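Local coordinates for protein intradiol ring-cleavage dioxygenase (Streptomyces sp. SirexAA-E, PDB 4ILV) that probably catalyses iron(III)-dependent intradiol cleavage of catechol-type aromatic rings, as a secreted enzyme whose dioxygenase domain is fused to a carbohydrate-binding module, at residues S49-S54 against R103-T108; T53-S58 against L116-P121. All coordinates share one frame; numbering follows the deposited sequence.

Interaction 1 (S49-S54 against R103-T108); sequences SPPRTS and RGHQFT
A single parallel beta bridge, Pro-51 with His-105, ties the proline-rich loop 49-54 obliquely to edge strand 103-107. His-105 N donates to Pro-50 O (3.0 Å, 165° at H), and His-105 O accepts a more bent bond from Arg-52 N (3.0 Å). The imidazole, with CG in the crowded position between backbone N and carbonyl carbon (chi1 70°), swings back to the loop. Its ND1 donates to Ser-49 OG at 2.8 Å, in the ring plane, while Pro-51 CA lies over one ring face, offset toward the rim. Ser-49 OG is also bonded to Asp-85 of strand 83-87, so the loop reaches the next strand of this antiparallel sheet, one half of the intradiol dioxygenase beta-sandwich. Arg-52 leaves its backbone pointing away, but its extended chain runs past Gly-104 CA, and NE and NH1 grip Arg-103 O side-on, each at 3.0 Å and in the guanidinium plane. Pro-50 CG sits over one face of that guanidinium, offset toward its rim. The Arg-103 side chain leads off to Tyr-44 O and touches the iron ligand Tyr-95. Towards the sandwich partner, a water donates to Arg-52 O (2.8 Å) and accepts from Gln-106 NE2 (2.9 Å), which also bonds Thr-115 O.

Interaction 2 (T53-S58 against L116-P121); sequences TSLVTS and LRTIVP
Two backbone bonds in parallel-bridge pattern fix loop 53-58 to the edge strand containing Leu-116 to Ile-119, with Ser-54 opposite Arg-117. Arg-117 N donates to Thr-53 O (2.9 Å), and Leu-55 N returns a nearly straight bond to Arg-117 O (2.8 Å, 176°), almost along the C=O axis. On the packed side, Leu-55 CG lies 3.9 Å from Leu-116 CD1, the two side chains crossing obliquely. Val-56 points at the strand and is buried: its CG1, anti to its own carbonyl carbon, presses on Thr-118 CA at 3.6 Å and reaches Ile-119 CG2 at 4.1 Å. The other face of the contact is looser. Arg-117, CG anti to the backbone N (chi1 -176°) and extended to NE, runs exposed alongside the loop; its CD meets Ser-54 OG at 3.6 Å, and Val-56 CG2 lies over one face of its guanidinium, 3.7 Å from NE. Beyond it, the carbonyl carbon of exposed Thr-57 and the backbone N of poorly ordered Ser-58 only pack loosely against NH2. Val-56 and Ile-119 touch Phe-102, Thr-118 OG1 bonds Gln-88 OE1, and on its other edge the strand pairs antiparallel with 64-72 through Leu-116 to Val-67 and Thr-118 to Leu-65.

Overall arrangement
From the N-terminal side, one irregular run, residues 49-58, supplies the first half of both contacts before the chain enters strand 64-72. Its early part meets strand 103-107, so interaction 1 closes a loop holding strands 64-72 and 83-87. Its later part meets strand 113-119, and interaction 2 closes a loop that also holds strand 103-107. The ends interleave, sharing Thr-53 and Ser-54, so the loops cross rather than nest. The two target strands are outermost in different sheets; the run thus passes from the antiparallel to the mixed sheet and joins both along one side of the beta-sandwich. Leu-55 CD2 packs against Arg-103 O and Gly-104 N, linking the contacts directly.

Interaction 1 (S49-S54 against R103-T108)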
ATOM      1  N   SER A  49     -11.991   4.596  -6.573  1.00 30.16           N
ATOM      2  CA  SER A  49     -12.005   3.285  -5.932  1.00 28.68           C
ATOM      3  C   SER A  49     -13.117   3.295  -4.886  1.00 29.17           C
ATOM      4  O   SER A  49     -13.476   4.357  -4.381  1.00 29.53           O
ATOM      5  CB  SER A  49     -10.657   2.974  -5.261  1.00 35.10           C
ATOM      6  OG  SER A  49     -10.460   3.747  -4.080  1.00 33.78           O
ATOM      7  N   PRO A  50     -13.692   2.116  -4.590  1.00 31.20           N
ATOM      8  CA  PRO A  50     -14.731   2.015  -3.560  1.00 31.60           C
ATOM      9  C   PRO A  50     -14.113   2.100  -2.168  1.00 34.34           C
ATOM     10  O   PRO A  50     -12.922   1.845  -2.013  1.00 27.88           O
ATOM     11  CB  PRO A  50     -15.296   0.616  -3.783  1.00 31.33           C
ATOM     12  CG  PRO A  50     -14.151  -0.154  -4.369  1.00 28.72           C
ATOM     13  CD  PRO A  50     -13.418   0.814  -5.229  1.00 28.51           C
ATOM     14  N   PRO A  51     -14.911   2.456  -1.156  1.00 28.50           N
ATOM     15  CA  PRO A  51     -14.351   2.386   0.199  1.00 29.04           C
ATOM     16  C   PRO A  51     -14.387   0.958   0.755  1.00 31.28           C
ATOM     17  O   PRO A  51     -15.470   0.365   0.884  1.00 34.65           O
ATOM     18  CB  PRO A  51     -15.276   3.302   1.004  1.00 29.57           C
ATOM     19  CG  PRO A  51     -16.603   3.217   0.268  1.00 35.79           C
ATOM     20  CD  PRO A  51     -16.277   3.006  -1.184  1.00 31.68           C
ATOM     21  N   ARG A  52     -13.210   0.418   1.062  1.00 27.69           N
ATOM     22  CA  ARG A  52     -13.085  -0.886   1.715  1.00 29.74           C
ATOM     23  C   ARG A  52     -11.667  -1.118   2.223  1.00 29.90           C
ATOM     24  O   ARG A  52     -10.701  -0.733   1.573  1.00 27.79           O
ATOM     25  CB  ARG A  52     -13.461  -2.018   0.744  1.00 29.18           C
ATOM     26  CG  ARG A  52     -12.729  -1.985  -0.591  1.00 24.82           C
ATOM     27  CD  ARG A  52     -13.284  -3.077  -1.549  1.00 28.32           C
ATOM     28  NE  ARG A  52     -12.854  -2.874  -2.937  1.00 29.76           N
ATOM     29  CZ  ARG A  52     -13.459  -3.418  -4.000  1.00 38.77           C
ATOM     30  NH1 ARG A  52     -13.015  -3.174  -5.231  1.00 32.33           N
ATOM     31  NH2 ARG A  52     -14.534  -4.183  -3.847  1.00 38.49           N
ATOM     32  N   THR A  53     -11.537  -1.804   3.356  1.00 21.16           N
ATOM     33  CA  THR A  53     -10.210  -2.134   3.881  1.00 26.30           C
ATOM     34  C   THR A  53      -9.812  -3.539   3.453  1.00 25.01           C
ATOM     35  O   THR A  53      -8.643  -3.907   3.525  1.00 30.90           O
ATOM     36  CB  THR A  53     -10.186  -2.101   5.391  1.00 27.56           C
ATOM     37  OG1 THR A  53     -11.178  -3.008   5.877  1.00 27.31           O
ATOM     38  CG2 THR A  53     -10.477  -0.688   5.903  1.00 26.58           C
ATOM     39  N   SER A  54     -10.798  -4.329   3.014  1.00 26.34           N
ATOM     40  CA  SER A  54     -10.518  -5.685   2.563  1.00 24.70           C
ATOM     41  C   SER A  54     -10.700  -5.815   1.053  1.00 28.76           C
ATOM     42  O   SER A  54     -11.749  -5.463   0.522  1.00 28.06           O
ATOM     43  CB  SER A  54     -11.414  -6.681   3.294  1.00 35.76           C
ATOM     44  OG  SER A  54     -11.181  -8.001   2.837  1.00 40.06           O
ATOM     45  N   ARG A 103      -8.601  -2.749  -5.833  1.00 23.45           N
ATOM     46  CA  ARG A 103      -8.581  -1.309  -5.649  1.00 24.57           C
ATOM     47  C   ARG A 103      -9.536  -1.000  -4.495  1.00 26.19           C
ATOM     48  O   ARG A 103     -10.663  -1.498  -4.458  1.00 25.45           O
ATOM     49  CB  ARG A 103      -9.034  -0.592  -6.926  1.00 25.04           C
ATOM     50  CG  ARG A 103      -8.305  -1.068  -8.185  1.00 26.48           C
ATOM     51  CD  ARG A 103      -8.726  -0.289  -9.417  1.00 25.21           C
ATOM     52  NE  ARG A 103      -8.032  -0.746 -10.617  1.00 28.55           N
ATOM     53  CZ  ARG A 103      -6.832  -0.312 -10.998  1.00 34.52           C
ATOM     54  NH1 ARG A 103      -6.283  -0.782 -12.117  1.00 27.26           N
ATOM     55  NH2 ARG A 103      -6.173   0.584 -10.259  1.00 32.69           N
ATOM     56  N   GLY A 104      -9.087  -0.200  -3.540  1.00 22.50           N
ATOM     57  CA  GLY A 104      -9.945   0.184  -2.432  1.00 22.88           C
ATOM     58  C   GLY A 104      -9.294   1.239  -1.548  1.00 27.24           C
ATOM     59  O   GLY A 104      -8.082   1.223  -1.367  1.00 27.08           O
ATOM     60  N   HIS A 105     -10.095   2.149  -0.996  1.00 25.75           N
ATOM     61  CA  HIS A 105      -9.557   3.200  -0.135  1.00 27.97           C
ATOM     62  C   HIS A 105     -10.190   3.194   1.248  1.00 29.89           C
ATOM     63  O   HIS A 105     -11.255   2.591   1.463  1.00 26.31           O
ATOM     64  CB  HIS A 105      -9.730   4.582  -0.778  1.00 25.90           C
ATOM     65  CG  HIS A 105     -11.152   5.057  -0.836  1.00 27.56           C
ATOM     66  ND1 HIS A 105     -11.941   4.920  -1.961  1.00 26.88           N
ATOM     67  CD2 HIS A 105     -11.917   5.689   0.084  1.00 29.25           C
ATOM     68  CE1 HIS A 105     -13.136   5.431  -1.721  1.00 29.61           C
ATOM     69  NE2 HIS A 105     -13.146   5.903  -0.487  1.00 29.79           N
ATOM     70  N   GLN A 106      -9.537   3.902   2.169  1.00 24.11           N
ATOM     71  CA  GLN A 106      -9.976   3.983   3.557  1.00 26.54           C
ATOM     72  C   GLN A 106      -9.472   5.270   4.194  1.00 28.66           C
ATOM     73  O   GLN A 106      -8.637   5.968   3.624  1.00 30.64           O
ATOM     74  CB  GLN A 106      -9.447   2.794   4.354  1.00 31.71           C
ATOM     75  CG  GLN A 106      -7.918   2.754   4.447  1.00 25.49           C
ATOM     76  CD  GLN A 106      -7.411   1.508   5.127  1.00 27.27           C
ATOM     77  OE1 GLN A 106      -7.248   1.477   6.348  1.00 28.79           O
ATOM     78  NE2 GLN A 106      -7.142   0.468   4.340  1.00 23.88           N
ATOM     79  N   PHE A 107      -9.991   5.576   5.381  1.00 30.26           N
ATOM     80  CA  PHE A 107      -9.575   6.749   6.145  1.00 31.78           C
ATOM     81  C   PHE A 107      -9.026   6.315   7.492  1.00 36.37           C
ATOM     82  O   PHE A 107      -9.534   5.362   8.095  1.00 32.41           O
ATOM     83  CB  PHE A 107     -10.754   7.703   6.351  1.00 29.55           C
ATOM     84  CG  PHE A 107     -11.259   8.309   5.080  1.00 30.92           C
ATOM     85  CD1 PHE A 107     -10.815   9.555   4.666  1.00 35.83           C
ATOM     86  CD2 PHE A 107     -12.160   7.622   4.282  1.00 36.46           C
ATOM     87  CE1 PHE A 107     -11.272  10.118   3.482  1.00 37.34           C
ATOM     88  CE2 PHE A 107     -12.618   8.178   3.096  1.00 36.56           C
ATOM     89  CZ  PHE A 107     -12.173   9.430   2.701  1.00 36.54           C
ATOM     90  N   THR A 108      -7.972   6.983   7.961  1.00 30.76           N
ATOM     91  CA  THR A 108      -7.410   6.616   9.253  1.00 26.84           C
ATOM     92  C   THR A 108      -8.358   7.032  10.361  1.00 34.39           C
ATOM     93  O   THR A 108      -8.989   8.094  10.293  1.00 38.03           O
ATOM     94  CB  THR A 108      -6.024   7.247   9.517  1.00 25.50           C
ATOM     95  OG1 THR A 108      -6.107   8.671   9.386  1.00 26.01           O
ATOM     96  CG2 THR A 108      -4.980   6.692   8.579  1.00 22.64           C
TER
HETATM   97  O   HOH W   1      -8.213   0.635   1.599  1.00 21.05           O

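Interaction 2 (T53-S58 against L116-P121)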
ATOM      1  N   THR A  53     -11.537  -1.804   3.356  1.00 21.16           N
ATOM      2  CA  THR A  53     -10.210  -2.134   3.881  1.00 26.30           C
ATOM      3  C   THR A  53      -9.812  -3.539   3.453  1.00 25.01           C
ATOM      4  O   THR A  53      -8.643  -3.907   3.525  1.00 30.90           O
ATOM      5  CB  THR A  53     -10.186  -2.101   5.391  1.00 27.56           C
ATOM      6  OG1 THR A  53     -11.178  -3.008   5.877  1.00 27.31           O
ATOM      7  CG2 THR A  53     -10.477  -0.688   5.903  1.00 26.58           C
ATOM      8  N   SER A  54     -10.798  -4.329   3.014  1.00 26.34           N
ATOM      9  CA  SER A  54     -10.518  -5.685   2.563  1.00 24.70           C
ATOM     10  C   SER A  54     -10.700  -5.815   1.053  1.00 28.76           C
ATOM     11  O   SER A  54     -11.749  -5.463   0.522  1.00 28.06           O
ATOM     12  CB  SER A  54     -11.414  -6.681   3.294  1.00 35.76           C
ATOM     13  OG  SER A  54     -11.181  -8.001   2.837  1.00 40.06           O
ATOM     14  N   LEU A  55      -9.688  -6.335   0.365  1.00 30.73           N
ATOM     15  CA  LEU A  55      -9.749  -6.467  -1.087  1.00 29.27           C
ATOM     16  C   LEU A  55     -10.005  -7.904  -1.502  1.00 31.00           C
ATOM     17  O   LEU A  55     -10.111  -8.196  -2.687  1.00 29.23           O
ATOM     18  CB  LEU A  55      -8.424  -6.027  -1.716  1.00 20.75           C
ATOM     19  CG  LEU A  55      -7.944  -4.616  -1.375  1.00 26.34           C
ATOM     20  CD1 LEU A  55      -6.661  -4.306  -2.120  1.00 18.43           C
ATOM     21  CD2 LEU A  55      -9.028  -3.571  -1.689  1.00 26.83           C
ATOM     22  N   VAL A  56     -10.069  -8.812  -0.534  1.00 30.67           N
ATOM     23  CA  VAL A  56     -10.118 -10.235  -0.847  1.00 31.11           C
ATOM     24  C   VAL A  56     -11.122 -10.977   0.006  1.00 44.10           C
ATOM     25  O   VAL A  56     -11.617 -10.450   0.997  1.00 41.07           O
ATOM     26  CB  VAL A  56      -8.757 -10.908  -0.637  1.00 28.09           C
ATOM     27  CG1 VAL A  56      -7.686 -10.204  -1.458  1.00 27.33           C
ATOM     28  CG2 VAL A  56      -8.377 -10.901   0.851  1.00 27.06           C
ATOM     29  N   THR A  57     -11.417 -12.210  -0.394  1.00 50.98           N
ATOM     30  CA  THR A  57     -12.174 -13.126   0.446  1.00 53.10           C
ATOM     31  C   THR A  57     -11.336 -14.388   0.654  1.00 56.65           C
ATOM     32  O   THR A  57     -10.191 -14.474   0.198  1.00 47.06           O
ATOM     33  CB  THR A  57     -13.525 -13.520  -0.189  1.00 50.93           C
ATOM     34  OG1 THR A  57     -13.324 -14.586  -1.114  1.00 45.93           O
ATOM     35  CG2 THR A  57     -14.160 -12.341  -0.907  1.00 57.96           C
ATOM     36  N   SER A  58     -11.911 -15.363   1.349  1.00 71.68           N
ATOM     37  CA  SER A  58     -11.276 -16.661   1.538  1.00 74.34           C
ATOM     38  C   SER A  58     -11.103 -17.377   0.198  1.00 70.07           C
ATOM     39  O   SER A  58     -10.185 -18.176   0.024  1.00 74.39           O
ATOM     40  CB  SER A  58     -12.123 -17.513   2.479  1.00 83.11           C
ATOM     41  OG  SER A  58     -12.514 -16.752   3.608  1.00 86.15           O
ATOM     42  N   LEU A 116      -5.048  -3.164   5.760  1.00 17.46           N
ATOM     43  CA  LEU A 116      -5.398  -3.587   4.404  1.00 21.00           C
ATOM     44  C   LEU A 116      -5.311  -5.092   4.320  1.00 23.21           C
ATOM     45  O   LEU A 116      -4.233  -5.658   4.483  1.00 24.67           O
ATOM     46  CB  LEU A 116      -4.438  -2.994   3.387  1.00 20.24           C
ATOM     47  CG  LEU A 116      -4.746  -3.400   1.935  1.00 23.37           C
ATOM     48  CD1 LEU A 116      -5.998  -2.713   1.451  1.00 23.11           C
ATOM     49  CD2 LEU A 116      -3.580  -3.049   1.050  1.00 15.88           C
ATOM     50  N   ARG A 117      -6.448  -5.746   4.098  1.00 20.14           N
ATOM     51  CA  ARG A 117      -6.439  -7.194   3.913  1.00 15.84           C
ATOM     52  C   ARG A 117      -6.432  -7.507   2.426  1.00 23.75           C
ATOM     53  O   ARG A 117      -7.345  -7.100   1.701  1.00 23.89           O
ATOM     54  CB  ARG A 117      -7.649  -7.846   4.563  1.00 21.99           C
ATOM     55  CG  ARG A 117      -7.592  -9.366   4.467  1.00 33.52           C
ATOM     56  CD  ARG A 117      -8.919 -10.004   4.830  1.00 45.26           C
ATOM     57  NE  ARG A 117      -8.942 -11.431   4.514  1.00 49.80           N
ATOM     58  CZ  ARG A 117     -10.057 -12.151   4.434  1.00 51.73           C
ATOM     59  NH1 ARG A 117     -11.233 -11.567   4.640  1.00 51.82           N
ATOM     60  NH2 ARG A 117     -10.002 -13.447   4.139  1.00 42.73           N
ATOM     61  N   THR A 118      -5.425  -8.243   1.969  1.00 22.82           N
ATOM     62  CA  THR A 118      -5.251  -8.428   0.527  1.00 21.22           C
ATOM     63  C   THR A 118      -4.538  -9.755   0.270  1.00 19.61           C
ATOM     64  O   THR A 118      -4.547 -10.626   1.133  1.00 19.59           O
ATOM     65  CB  THR A 118      -4.495  -7.197  -0.080  1.00 19.58           C
ATOM     66  OG1 THR A 118      -4.441  -7.294  -1.506  1.00 23.38           O
ATOM     67  CG2 THR A 118      -3.069  -7.056   0.498  1.00 17.95           C
ATOM     68  N   ILE A 119      -3.964  -9.946  -0.916  1.00 22.00           N
ATOM     69  CA  ILE A 119      -3.050 -11.080  -1.116  1.00 17.79           C
ATOM     70  C   ILE A 119      -1.728 -10.530  -1.622  1.00 21.72           C
ATOM     71  O   ILE A 119      -1.664  -9.383  -2.052  1.00 21.58           O
ATOM     72  CB  ILE A 119      -3.615 -12.207  -2.075  1.00 21.43           C
ATOM     73  CG1 ILE A 119      -4.265 -11.621  -3.323  1.00 23.44           C
ATOM     74  CG2 ILE A 119      -4.677 -13.034  -1.351  1.00 21.05           C
ATOM     75  CD1 ILE A 119      -3.296 -11.112  -4.382  1.00 25.63           C
ATOM     76  N   VAL A 120      -0.679 -11.332  -1.568  1.00 20.74           N
ATOM     77  CA  VAL A 120       0.623 -10.864  -2.020  1.00 25.70           C
ATOM     78  C   VAL A 120       0.516 -10.622  -3.518  1.00 26.80           C
ATOM     79  O   VAL A 120       0.140 -11.530  -4.254  1.00 24.31           O
ATOM     80  CB  VAL A 120       1.703 -11.915  -1.714  1.00 26.61           C
ATOM     81  CG1 VAL A 120       3.052 -11.487  -2.259  1.00 24.91           C
ATOM     82  CG2 VAL A 120       1.792 -12.161  -0.189  1.00 20.65           C
ATOM     83  N   PRO A 121       0.797  -9.387  -3.978  1.00 20.71           N
ATOM     84  CA  PRO A 121       0.678  -9.158  -5.426  1.00 24.68           C
ATOM     85  C   PRO A 121       1.693  -9.977  -6.220  1.00 23.21           C
ATOM     86  O   PRO A 121       2.815 -10.208  -5.764  1.00 23.56           O
ATOM     87  CB  PRO A 121       0.957  -7.665  -5.584  1.00 23.26           C
ATOM     88  CG  PRO A 121       1.784  -7.288  -4.337  1.00 25.01           C
ATOM     89  CD  PRO A 121       1.251  -8.191  -3.246  1.00 23.23           C
TER